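PDB 4JF8: TrwG component of type IV secretion system, which serves as a VirB8-family inner-membrane component of a bacterial type IV secretion system, seen here as its periplasmic domain without the transmembrane part. Local coordinates for the interface of chains A and B. Numbering follows the deposited sequence. Chains: chain A/B, TrwG component of type IV secretion system.

The interface of chains A and B. Residues chain A 47-48, 51, 158-159, 161; chain B 43-44, 47, 50.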
ATOM      1  N   TYR A  47       7.750   3.386  -8.573  1.00  8.34           N
ATOM      2  CA  TYR A  47       6.841   2.725  -7.629  1.00  8.18           C
ATOM      3  C   TYR A  47       6.981   3.348  -6.242  1.00  8.06           C
ATOM      4  O   TYR A  47       5.969   3.733  -5.621  1.00  8.05           O
ATOM      5  CB  TYR A  47       7.127   1.227  -7.569  1.00  8.11           C
ATOM      6  CG  TYR A  47       6.343   0.510  -6.500  1.00  8.19           C
ATOM      7  CD1 TYR A  47       5.030   0.139  -6.717  1.00  8.05           C
ATOM      8  CD2 TYR A  47       6.891   0.264  -5.234  1.00  8.32           C
ATOM      9  CE1 TYR A  47       4.288  -0.505  -5.736  1.00  8.20           C
ATOM     10  CE2 TYR A  47       6.158  -0.373  -4.242  1.00  8.58           C
ATOM     11  CZ  TYR A  47       4.851  -0.738  -4.500  1.00  8.37           C
ATOM     12  OH  TYR A  47       4.093  -1.360  -3.529  1.00  8.96           O
ATOM     13  N   TRP A  48       8.205   3.449  -5.743  1.00  8.37           N
ATOM     14  CA  TRP A  48       8.433   3.986  -4.399  1.00  8.26           C
ATOM     15  C   TRP A  48       8.129   5.476  -4.280  1.00  8.29           C
ATOM     16  O   TRP A  48       7.526   5.915  -3.295  1.00  8.44           O
ATOM     17  CB  TRP A  48       9.841   3.647  -3.883  1.00  8.44           C
ATOM     18  CG  TRP A  48       9.933   2.185  -3.601  1.00  8.82           C
ATOM     19  CD1 TRP A  48      10.609   1.247  -4.333  1.00  9.34           C
ATOM     20  CD2 TRP A  48       9.266   1.476  -2.553  1.00  8.85           C
ATOM     21  NE1 TRP A  48      10.396   0.002  -3.801  1.00  9.80           N
ATOM     22  CE2 TRP A  48       9.567   0.109  -2.713  1.00  9.39           C
ATOM     23  CE3 TRP A  48       8.413   1.862  -1.512  1.00  9.21           C
ATOM     24  CZ2 TRP A  48       9.043  -0.868  -1.849  1.00  9.51           C
ATOM     25  CZ3 TRP A  48       7.927   0.894  -0.663  1.00  9.55           C
ATOM     26  CH2 TRP A  48       8.240  -0.446  -0.838  1.00  9.86           C
ATOM     27  N   GLN A  51       4.362   5.825  -4.248  1.00  7.87           N
ATOM     28  CA  GLN A  51       3.828   5.437  -2.950  1.00  8.14           C
ATOM     29  C   GLN A  51       4.088   6.554  -1.947  1.00  8.07           C
ATOM     30  O   GLN A  51       3.222   6.895  -1.130  1.00  8.08           O
ATOM     31  CB  GLN A  51       4.511   4.164  -2.471  1.00  8.90           C
ATOM     32  CG  GLN A  51       3.956   3.682  -1.143  1.00 10.37           C
ATOM     33  CD  GLN A  51       4.492   2.332  -0.689  1.00 11.27           C
ATOM     34  OE1 GLN A  51       5.075   2.206   0.387  1.00 12.35           O
ATOM     35  NE2 GLN A  51       4.312   1.328  -1.512  1.00 11.86           N
ATOM     36  N   LEU A 158       9.357  -6.062   5.967  1.00 11.33           N
ATOM     37  CA  LEU A 158       8.195  -6.545   5.221  1.00 11.39           C
ATOM     38  C   LEU A 158       7.496  -5.437   4.455  1.00 11.02           C
ATOM     39  O   LEU A 158       6.782  -5.721   3.490  1.00 11.33           O
ATOM     40  CB  LEU A 158       7.183  -7.196   6.155  1.00 12.25           C
ATOM     41  CG  LEU A 158       7.389  -8.647   6.522  1.00 13.24           C
ATOM     42  CD1 LEU A 158       6.305  -9.067   7.501  1.00 14.10           C
ATOM     43  CD2 LEU A 158       7.343  -9.518   5.268  1.00 12.84           C
ATOM     44  N   LEU A 159       7.649  -4.186   4.883  1.00 10.14           N
ATOM     45  CA  LEU A 159       7.000  -3.056   4.225  1.00 10.03           C
ATOM     46  C   LEU A 159       7.965  -2.154   3.476  1.00  9.44           C
ATOM     47  O   LEU A 159       7.551  -1.270   2.746  1.00  9.57           O
ATOM     48  CB  LEU A 159       6.194  -2.228   5.244  1.00  9.83           C
ATOM     49  CG  LEU A 159       5.005  -2.960   5.863  1.00 10.33           C
ATOM     50  CD1 LEU A 159       4.413  -2.166   7.030  1.00 10.34           C
ATOM     51  CD2 LEU A 159       3.982  -3.242   4.794  1.00 10.67           C
ATOM     52  N   PRO A 161      11.318  -3.368   1.717  1.00 10.04           N
ATOM     53  CA  PRO A 161      12.299  -4.451   1.521  1.00 10.24           C
ATOM     54  C   PRO A 161      13.687  -3.971   1.106  1.00 10.42           C
ATOM     55  O   PRO A 161      14.664  -4.610   1.472  1.00 10.76           O
ATOM     56  CB  PRO A 161      11.656  -5.315   0.423  1.00 10.63           C
ATOM     57  CG  PRO A 161      10.659  -4.406  -0.246  1.00 10.47           C
ATOM     58  CD  PRO A 161      10.130  -3.576   0.884  1.00 10.17           C
TER
ATOM     59  N   VAL B  43      13.385 -11.412   0.418  1.00 11.98           N
ATOM     60  CA  VAL B  43      12.868 -10.159   0.983  1.00 11.55           C
ATOM     61  C   VAL B  43      11.820  -9.516   0.057  1.00 10.86           C
ATOM     62  O   VAL B  43      10.759  -9.071   0.508  1.00 10.41           O
ATOM     63  CB  VAL B  43      14.033  -9.196   1.358  1.00 12.59           C
ATOM     64  CG1 VAL B  43      13.510  -7.861   1.809  1.00 12.92           C
ATOM     65  CG2 VAL B  43      14.878  -9.790   2.472  1.00 13.13           C
ATOM     66  N   VAL B  44      12.092  -9.476  -1.238  1.00 10.35           N
ATOM     67  CA  VAL B  44      11.137  -8.911  -2.180  1.00 10.08           C
ATOM     68  C   VAL B  44       9.912  -9.809  -2.331  1.00  9.90           C
ATOM     69  O   VAL B  44       8.777  -9.317  -2.329  1.00  9.39           O
ATOM     70  CB  VAL B  44      11.790  -8.564  -3.528  1.00 10.72           C
ATOM     71  CG1 VAL B  44      10.737  -8.222  -4.560  1.00 10.64           C
ATOM     72  CG2 VAL B  44      12.786  -7.414  -3.320  1.00 11.28           C
ATOM     73  N   TYR B  47       7.696  -9.243   0.598  1.00  8.34           N
ATOM     74  CA  TYR B  47       6.980  -7.966   0.492  1.00  8.18           C
ATOM     75  C   TYR B  47       5.688  -8.153  -0.300  1.00  8.06           C
ATOM     76  O   TYR B  47       4.603  -7.742   0.161  1.00  8.05           O
ATOM     77  CB  TYR B  47       7.861  -6.911  -0.171  1.00  8.11           C
ATOM     78  CG  TYR B  47       7.136  -5.621  -0.461  1.00  8.19           C
ATOM     79  CD1 TYR B  47       6.946  -4.680   0.532  1.00  8.05           C
ATOM     80  CD2 TYR B  47       6.571  -5.369  -1.717  1.00  8.32           C
ATOM     81  CE1 TYR B  47       6.264  -3.497   0.287  1.00  8.20           C
ATOM     82  CE2 TYR B  47       5.880  -4.192  -1.974  1.00  8.58           C
ATOM     83  CZ  TYR B  47       5.719  -3.271  -0.959  1.00  8.37           C
ATOM     84  OH  TYR B  47       5.027  -2.098  -1.180  1.00  8.96           O
ATOM     85  N   ASN B  50       3.150 -10.642   1.410  1.00  8.12           N
ATOM     86  CA  ASN B  50       2.529  -9.959   2.535  1.00  7.97           C
ATOM     87  C   ASN B  50       1.454  -8.979   2.055  1.00  7.85           C
ATOM     88  O   ASN B  50       0.332  -8.945   2.585  1.00  7.97           O
ATOM     89  CB  ASN B  50       3.614  -9.236   3.341  1.00  8.49           C
ATOM     90  CG  ASN B  50       3.093  -8.597   4.595  1.00  8.79           C
ATOM     91  OD1 ASN B  50       2.580  -9.291   5.477  1.00  9.25           O
ATOM     92  ND2 ASN B  50       3.270  -7.281   4.725  1.00  8.80           N
TER
HETATM   93  O   HOH W   1       4.390  -5.935   2.261  1.00  9.38           O
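A:Tyr47 and B:Tyr47, the same residue from the two copies of helix 42-57, meet tip to tip, and their phenol oxygens OH and OH share a hydrogen bond of 2.6 Å whose donor is not settled. Each hydroxyl lies at the edge of the other ring and in its plane. Both side chains hold CG anti to the backbone N (chi1 173°), which sends the rings away from their helices toward the partner. The A:Gln51 amide slides past B:Tyr47 in the opposite direction, its plane nearly parallel to the phenol ring; NE2 stays 3.5 Å from B:Tyr47 OH, a polar contact rather than a hydrogen bond.

Aromatic and apolar contacts hold B:Tyr47 along its length. The six-membered ring of A:Trp48 meets the phenol edge-to-face, planes 56° apart, with CH2 3.8 Å from CZ of B:Tyr47. A:Tyr47 CD2 lies over the centre of the A:Trp48 ring, so the indole is supported from within its own chain. Nearer the root of B:Tyr47, A:Pro161 lies obliquely over the phenol face that A:Trp48 CH2 covers farther out, its CD 3.4 Å from CD1 of B:Tyr47, while its CB packs tightly at 3.4 Å against the B:Val43 methyl CG1. The carbonyl oxygens of A:Leu158 and A:Leu159 lie near CD1 and CE1, respectively, of the same phenol.

A water links the backbones of both chains and the side chain of B:Asn50. It lies 2.7 Å from the A:Leu158 carbonyl O, at the end of helix 154-159, and 2.8 Å from B:Tyr47 O; the B:Asn50 amide ND2 approaches it at 3.0 Å, nearly straight (170° at H).

The patch thus seats B:Tyr47, which buries 91 Å², between helix 42-57 and the 158-161 segment of chain A. Two-fold symmetry repeats the packing with chains exchanged, and the interface may represent the VirB8-like dimer used in assembling the secretion system, although the crystal alone does not show this.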